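Local coordinates for ferric uptake regulation protein (Pseudomonas aeruginosa, PDB 1MZB), which probably acts as an iron-responsive transcriptional regulator that binds DNA through a winged-helix domain and helps control iron homeostasis, at residues E49-L53 with A54-R58; E38-Y41 with K42-E46. All blocks are in the same frame, centred on the assembly; numbering follows the deposited sequence.

Contact 1: residues E49-L53 with A54-R58; sequences EDVGL and ATVYR
Gly-52 sits at the N-cap of helix 53-66 and hands its carbonyl to Val-56, opening what is probably the recognition helix of a helix-turn-helix in the winged-helix domain of this regulator family. The bond from Val-56 N to Gly-52 O is 3.0 Å long, with 152° at the hydrogen. One step on, Tyr-57 N reaches Leu-53 O at 2.9 Å, a straighter bond of 165°.

Thr-55 can be followed outward from its backbone. Its CB rests 3.4 Å from Gly-52 O. From there the side chain forks. The methyl CG2, anti to the backbone N (chi1 of OG1 -66°), turns back along the chain and meets Val-51 CG1 at 3.6 Å; the two side chains cross at about a right angle. The hydroxyl takes the other branch, beside its own N, and OG1 hydrogen-bonds a water at 2.6 Å. The same water accepts the N-H of Gly-52, with N 2.9 Å away, giving the N-cap residue's N-H a partner and tying the incoming loop to the helix through one solvent molecule.

Val-51 CG1 touches both Thr-55 and Val-56, successive residues of the helix. Val-56, buried, also packs on Leu-44 of helix 37-46, while Tyr-57 leads away from the turn and hydrogen-bonds Arg-71 through its hydroxyl. Val-56 CG2 lies 3.9 Å from Val-51 CG1 and 3.5 Å from Gly-52 O, the oxygen that its own N-H holds.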
ATOM      1  N   GLU A  49     -20.330   7.923 -21.417  1.00 54.55           N
ATOM      2  CA  GLU A  49     -21.354   7.660 -20.408  1.00 54.04           C
ATOM      3  C   GLU A  49     -22.334   8.821 -20.230  1.00 54.31           C
ATOM      4  O   GLU A  49     -22.146   9.910 -20.788  1.00 55.27           O
ATOM      5  CB  GLU A  49     -20.708   7.302 -19.064  1.00 54.23           C
ATOM      6  CG  GLU A  49     -19.922   5.977 -19.063  1.00 55.11           C
ATOM      7  CD  GLU A  49     -20.808   4.732 -19.221  1.00 56.66           C
ATOM      8  OE1 GLU A  49     -22.045   4.841 -19.077  1.00 56.00           O
ATOM      9  OE2 GLU A  49     -20.261   3.635 -19.466  1.00 56.26           O
ATOM     10  N   ASP A  50     -23.379   8.579 -19.442  1.00 53.14           N
ATOM     11  CA  ASP A  50     -24.421   9.567 -19.205  1.00 52.15           C
ATOM     12  C   ASP A  50     -24.624   9.943 -17.729  1.00 49.71           C
ATOM     13  O   ASP A  50     -25.737   9.849 -17.196  1.00 49.83           O
ATOM     14  CB  ASP A  50     -25.732   9.034 -19.808  1.00 55.46           C
ATOM     15  CG  ASP A  50     -26.886   9.995 -19.647  1.00 58.03           C
ATOM     16  OD1 ASP A  50     -26.782  11.145 -20.138  1.00 60.34           O
ATOM     17  OD2 ASP A  50     -27.900   9.597 -19.024  1.00 60.56           O
ATOM     18  N   VAL A  51     -23.553  10.360 -17.059  1.00 45.47           N
ATOM     19  CA  VAL A  51     -23.661  10.739 -15.654  1.00 41.09           C
ATOM     20  C   VAL A  51     -23.260  12.212 -15.542  1.00 38.80           C
ATOM     21  O   VAL A  51     -22.146  12.572 -15.918  1.00 38.01           O
ATOM     22  CB  VAL A  51     -22.708   9.898 -14.772  1.00 40.93           C
ATOM     23  CG1 VAL A  51     -22.995  10.164 -13.306  1.00 40.51           C
ATOM     24  CG2 VAL A  51     -22.863   8.408 -15.104  1.00 41.77           C
ATOM     25  N   GLY A  52     -24.169  13.047 -15.049  1.00 36.67           N
ATOM     26  CA  GLY A  52     -23.872  14.467 -14.938  1.00 32.82           C
ATOM     27  C   GLY A  52     -22.879  14.738 -13.823  1.00 31.46           C
ATOM     28  O   GLY A  52     -22.728  13.925 -12.908  1.00 28.49           O
ATOM     29  N   LEU A  53     -22.221  15.898 -13.890  1.00 29.63           N
ATOM     30  CA  LEU A  53     -21.216  16.281 -12.881  1.00 30.25           C
ATOM     31  C   LEU A  53     -21.738  16.295 -11.446  1.00 28.88           C
ATOM     32  O   LEU A  53     -21.049  15.824 -10.530  1.00 30.23           O
ATOM     33  CB  LEU A  53     -20.620  17.656 -13.246  1.00 28.00           C
ATOM     34  CG  LEU A  53     -19.491  18.205 -12.359  1.00 27.18           C
ATOM     35  CD1 LEU A  53     -18.342  17.160 -12.310  1.00 24.65           C
ATOM     36  CD2 LEU A  53     -18.992  19.535 -12.935  1.00 25.62           C
ATOM     37  N   ALA A  54     -22.918  16.885 -11.233  1.00 29.39           N
ATOM     38  CA  ALA A  54     -23.517  16.946  -9.903  1.00 30.17           C
ATOM     39  C   ALA A  54     -23.739  15.548  -9.372  1.00 30.27           C
ATOM     40  O   ALA A  54     -23.567  15.286  -8.185  1.00 29.13           O
ATOM     41  CB  ALA A  54     -24.854  17.719  -9.939  1.00 32.42           C
ATOM     42  N   THR A  55     -24.111  14.627 -10.253  1.00 29.76           N
ATOM     43  CA  THR A  55     -24.310  13.265  -9.778  1.00 30.74           C
ATOM     44  C   THR A  55     -22.946  12.645  -9.401  1.00 28.11           C
ATOM     45  O   THR A  55     -22.840  11.926  -8.422  1.00 29.81           O
ATOM     46  CB  THR A  55     -24.975  12.411 -10.867  1.00 32.71           C
ATOM     47  OG1 THR A  55     -26.296  12.924 -11.087  1.00 34.94           O
ATOM     48  CG2 THR A  55     -25.038  10.909 -10.442  1.00 34.69           C
ATOM     49  N   VAL A  56     -21.913  12.934 -10.178  1.00 26.53           N
ATOM     50  CA  VAL A  56     -20.587  12.389  -9.889  1.00 26.59           C
ATOM     51  C   VAL A  56     -20.152  12.892  -8.524  1.00 27.36           C
ATOM     52  O   VAL A  56     -19.693  12.123  -7.684  1.00 26.16           O
ATOM     53  CB  VAL A  56     -19.520  12.816 -10.957  1.00 27.23           C
ATOM     54  CG1 VAL A  56     -18.109  12.469 -10.431  1.00 26.90           C
ATOM     55  CG2 VAL A  56     -19.794  12.076 -12.346  1.00 26.89           C
ATOM     56  N   TYR A  57     -20.310  14.184  -8.282  1.00 26.63           N
ATOM     57  CA  TYR A  57     -19.895  14.729  -6.987  1.00 27.34           C
ATOM     58  C   TYR A  57     -20.697  14.101  -5.836  1.00 29.30           C
ATOM     59  O   TYR A  57     -20.159  13.749  -4.797  1.00 27.97           O
ATOM     60  CB  TYR A  57     -20.086  16.236  -6.943  1.00 27.29           C
ATOM     61  CG  TYR A  57     -19.607  16.825  -5.624  1.00 27.20           C
ATOM     62  CD1 TYR A  57     -18.249  16.945  -5.344  1.00 28.91           C
ATOM     63  CD2 TYR A  57     -20.518  17.193  -4.630  1.00 31.59           C
ATOM     64  CE1 TYR A  57     -17.802  17.425  -4.086  1.00 29.28           C
ATOM     65  CE2 TYR A  57     -20.087  17.663  -3.382  1.00 28.74           C
ATOM     66  CZ  TYR A  57     -18.748  17.773  -3.122  1.00 29.81           C
ATOM     67  OH  TYR A  57     -18.321  18.217  -1.895  1.00 31.35           O
ATOM     68  N   ARG A  58     -21.997  13.981  -6.038  1.00 29.10           N
ATOM     69  CA  ARG A  58     -22.853  13.399  -5.018  1.00 30.70           C
ATOM     70  C   ARG A  58     -22.431  11.982  -4.678  1.00 28.46           C
ATOM     71  O   ARG A  58     -22.305  11.633  -3.509  1.00 27.52           O
ATOM     72  CB  ARG A  58     -24.307  13.413  -5.503  1.00 33.24           C
ATOM     73  CG  ARG A  58     -24.824  14.811  -5.642  1.00 46.41           C
ATOM     74  CD  ARG A  58     -25.446  15.274  -4.368  1.00 50.08           C
ATOM     75  NE  ARG A  58     -26.823  14.779  -4.254  1.00 57.32           N
ATOM     76  CZ  ARG A  58     -27.877  15.357  -4.826  1.00 60.65           C
ATOM     77  NH1 ARG A  58     -27.710  16.453  -5.557  1.00 62.82           N
ATOM     78  NH2 ARG A  58     -29.100  14.854  -4.652  1.00 61.40           N
TER
HETATM   79  O   HOH W   1     -26.607  12.323 -13.605  1.00 48.20           O

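Contact 2: residues E38-Y41 with K42-E46; sequences EDVY and KALME
Residues 38-41 and 42-46 are joined by four successive i to i+4 backbone bonds, Lys-42 to Glu-38, Ala-43 to Asp-39, Leu-44 to Val-40 and Met-45 to Tyr-41, of 2.7 Å for Lys-42 N to Glu-38 O and 2.8 Å for Met-45 N to Tyr-41 O. They build helix 37-46, probably the first helix of the helix-turn-helix.

On one side, Met-45 folds over Tyr-41. With CG anti to its own carbonyl carbon (chi1 -71°), Met-45 lays CG over the phenol face, 3.8 Å from the ring centroid and 19° off the normal, as a CH-pi contact displaced toward the rim. The bend at chi2 (-59°) then sets SD more obliquely to the ring, 4.5 Å from that centroid, a Met-aromatic contact.

Glu-38 and Lys-42 run side by side on the exposed surface, both extended beyond CG. Their salt bridge is long, with OE1 4.0 Å from NZ, and Lys-42 CG rides close to the Glu-38 carbonyl on the way out.

Facing the domain interior, Val-40 and Leu-44 lie side by side, pointing the same way, and both pack on Met-26 of helix 18-28. Between them, Val-40 CG1 and Leu-44 CD1 approach to 4.1 Å.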
ATOM      1  N   GLU A  38     -14.293  16.433 -11.251  1.00 27.64           N
ATOM      2  CA  GLU A  38     -14.267  16.757 -12.680  1.00 27.80           C
ATOM      3  C   GLU A  38     -13.486  15.721 -13.488  1.00 27.92           C
ATOM      4  O   GLU A  38     -13.875  15.389 -14.627  1.00 24.11           O
ATOM      5  CB  GLU A  38     -13.647  18.151 -12.902  1.00 27.00           C
ATOM      6  CG  GLU A  38     -14.649  19.290 -12.687  1.00 33.82           C
ATOM      7  CD  GLU A  38     -14.037  20.616 -13.098  1.00 35.14           C
ATOM      8  OE1 GLU A  38     -13.845  20.801 -14.330  1.00 33.83           O
ATOM      9  OE2 GLU A  38     -13.744  21.441 -12.188  1.00 31.88           O
ATOM     10  N   ASP A  39     -12.375  15.231 -12.922  1.00 28.53           N
ATOM     11  CA  ASP A  39     -11.585  14.198 -13.604  1.00 28.43           C
ATOM     12  C   ASP A  39     -12.455  12.964 -13.798  1.00 28.57           C
ATOM     13  O   ASP A  39     -12.429  12.343 -14.867  1.00 27.70           O
ATOM     14  CB  ASP A  39     -10.344  13.786 -12.804  1.00 29.19           C
ATOM     15  CG  ASP A  39      -9.281  14.891 -12.700  1.00 32.89           C
ATOM     16  OD1 ASP A  39      -9.130  15.702 -13.654  1.00 31.25           O
ATOM     17  OD2 ASP A  39      -8.579  14.928 -11.658  1.00 31.71           O
ATOM     18  N   VAL A  40     -13.211  12.584 -12.765  1.00 28.70           N
ATOM     19  CA  VAL A  40     -14.082  11.410 -12.896  1.00 28.45           C
ATOM     20  C   VAL A  40     -15.134  11.673 -13.977  1.00 29.69           C
ATOM     21  O   VAL A  40     -15.342  10.842 -14.900  1.00 26.91           O
ATOM     22  CB  VAL A  40     -14.757  11.054 -11.534  1.00 29.01           C
ATOM     23  CG1 VAL A  40     -15.725   9.888 -11.703  1.00 30.93           C
ATOM     24  CG2 VAL A  40     -13.704  10.683 -10.499  1.00 29.64           C
ATOM     25  N   TYR A  41     -15.804  12.817 -13.880  1.00 27.98           N
ATOM     26  CA  TYR A  41     -16.825  13.222 -14.868  1.00 28.89           C
ATOM     27  C   TYR A  41     -16.287  13.221 -16.309  1.00 29.37           C
ATOM     28  O   TYR A  41     -16.924  12.654 -17.247  1.00 29.93           O
ATOM     29  CB  TYR A  41     -17.346  14.632 -14.493  1.00 25.95           C
ATOM     30  CG  TYR A  41     -18.198  15.280 -15.548  1.00 31.62           C
ATOM     31  CD1 TYR A  41     -19.508  14.871 -15.758  1.00 27.20           C
ATOM     32  CD2 TYR A  41     -17.684  16.308 -16.343  1.00 31.32           C
ATOM     33  CE1 TYR A  41     -20.306  15.487 -16.748  1.00 30.54           C
ATOM     34  CE2 TYR A  41     -18.462  16.919 -17.329  1.00 32.96           C
ATOM     35  CZ  TYR A  41     -19.763  16.502 -17.525  1.00 32.40           C
ATOM     36  OH  TYR A  41     -20.497  17.088 -18.536  1.00 32.95           O
ATOM     37  N   LYS A  42     -15.116  13.815 -16.503  1.00 28.39           N
ATOM     38  CA  LYS A  42     -14.505  13.875 -17.830  1.00 33.43           C
ATOM     39  C   LYS A  42     -14.187  12.474 -18.339  1.00 34.65           C
ATOM     40  O   LYS A  42     -14.422  12.174 -19.524  1.00 35.60           O
ATOM     41  CB  LYS A  42     -13.232  14.708 -17.815  1.00 34.95           C
ATOM     42  CG  LYS A  42     -13.500  16.215 -17.722  1.00 45.67           C
ATOM     43  CD  LYS A  42     -12.216  16.968 -17.393  1.00 51.28           C
ATOM     44  CE  LYS A  42     -12.465  18.465 -17.233  1.00 54.00           C
ATOM     45  NZ  LYS A  42     -11.216  19.178 -16.838  1.00 58.25           N
ATOM     46  N   ALA A  43     -13.642  11.628 -17.466  1.00 34.63           N
ATOM     47  CA  ALA A  43     -13.331  10.237 -17.864  1.00 37.49           C
ATOM     48  C   ALA A  43     -14.617   9.543 -18.280  1.00 38.82           C
ATOM     49  O   ALA A  43     -14.654   8.827 -19.290  1.00 41.47           O
ATOM     50  CB  ALA A  43     -12.692   9.485 -16.720  1.00 35.59           C
ATOM     51  N   LEU A  44     -15.677   9.739 -17.509  1.00 38.55           N
ATOM     52  CA  LEU A  44     -16.963   9.139 -17.836  1.00 40.91           C
ATOM     53  C   LEU A  44     -17.519   9.662 -19.152  1.00 42.91           C
ATOM     54  O   LEU A  44     -18.078   8.892 -19.942  1.00 43.20           O
ATOM     55  CB  LEU A  44     -17.972   9.390 -16.725  1.00 39.90           C
ATOM     56  CG  LEU A  44     -17.787   8.538 -15.468  1.00 40.97           C
ATOM     57  CD1 LEU A  44     -18.724   9.029 -14.388  1.00 40.56           C
ATOM     58  CD2 LEU A  44     -18.035   7.067 -15.813  1.00 41.85           C
ATOM     59  N   MET A  45     -17.380  10.962 -19.396  1.00 43.01           N
ATOM     60  CA  MET A  45     -17.870  11.542 -20.650  1.00 45.06           C
ATOM     61  C   MET A  45     -17.082  11.009 -21.832  1.00 46.79           C
ATOM     62  O   MET A  45     -17.647  10.766 -22.898  1.00 47.10           O
ATOM     63  CB  MET A  45     -17.777  13.064 -20.638  1.00 46.08           C
ATOM     64  CG  MET A  45     -18.773  13.736 -19.702  1.00 46.23           C
ATOM     65  SD  MET A  45     -20.547  13.412 -20.000  1.00 50.60           S
ATOM     66  CE  MET A  45     -20.853  14.410 -21.464  1.00 51.29           C
ATOM     67  N   GLU A  46     -15.775  10.844 -21.654  1.00 47.81           N
ATOM     68  CA  GLU A  46     -14.935  10.306 -22.718  1.00 50.76           C
ATOM     69  C   GLU A  46     -15.486   8.907 -23.028  1.00 52.43           C
ATOM     70  O   GLU A  46     -15.652   8.532 -24.190  1.00 52.99           O
ATOM     71  CB  GLU A  46     -13.483  10.192 -22.244  1.00 51.16           C
ATOM     72  CG  GLU A  46     -12.443  10.111 -23.363  1.00 56.13           C
ATOM     73  CD  GLU A  46     -11.149   9.428 -22.918  1.00 58.73           C
ATOM     74  OE1 GLU A  46     -10.765   9.558 -21.726  1.00 61.34           O
ATOM     75  OE2 GLU A  46     -10.503   8.767 -23.765  1.00 60.85           O
TER
HETATM   76  O   HOH W   2     -10.139  18.059 -14.991  1.00 55.73           O

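Overall arrangement
From the N terminus, contact 2 comes first, lying wholly within helix 37-46; contact 1 follows after a short turn and carries the chain from the loop into helix 53-66. Each is local, so the two stand in series, neither nesting nor crossing, with centres about 9 Å apart. At the turn, Glu-49 N makes a probable hydrogen bond of 2.9 Å to Leu-44 O, joining the end of the first helix to the loop. The loop then passes Tyr-41, whose CD1 packs 3.4 Å from Leu-53 N, and Val-40 CG1 meets Val-56 CG1 at 3.7 Å. These touches between the two contacts tie helix 37-46 to helix 53-66, the pair of the probable helix-turn-helix.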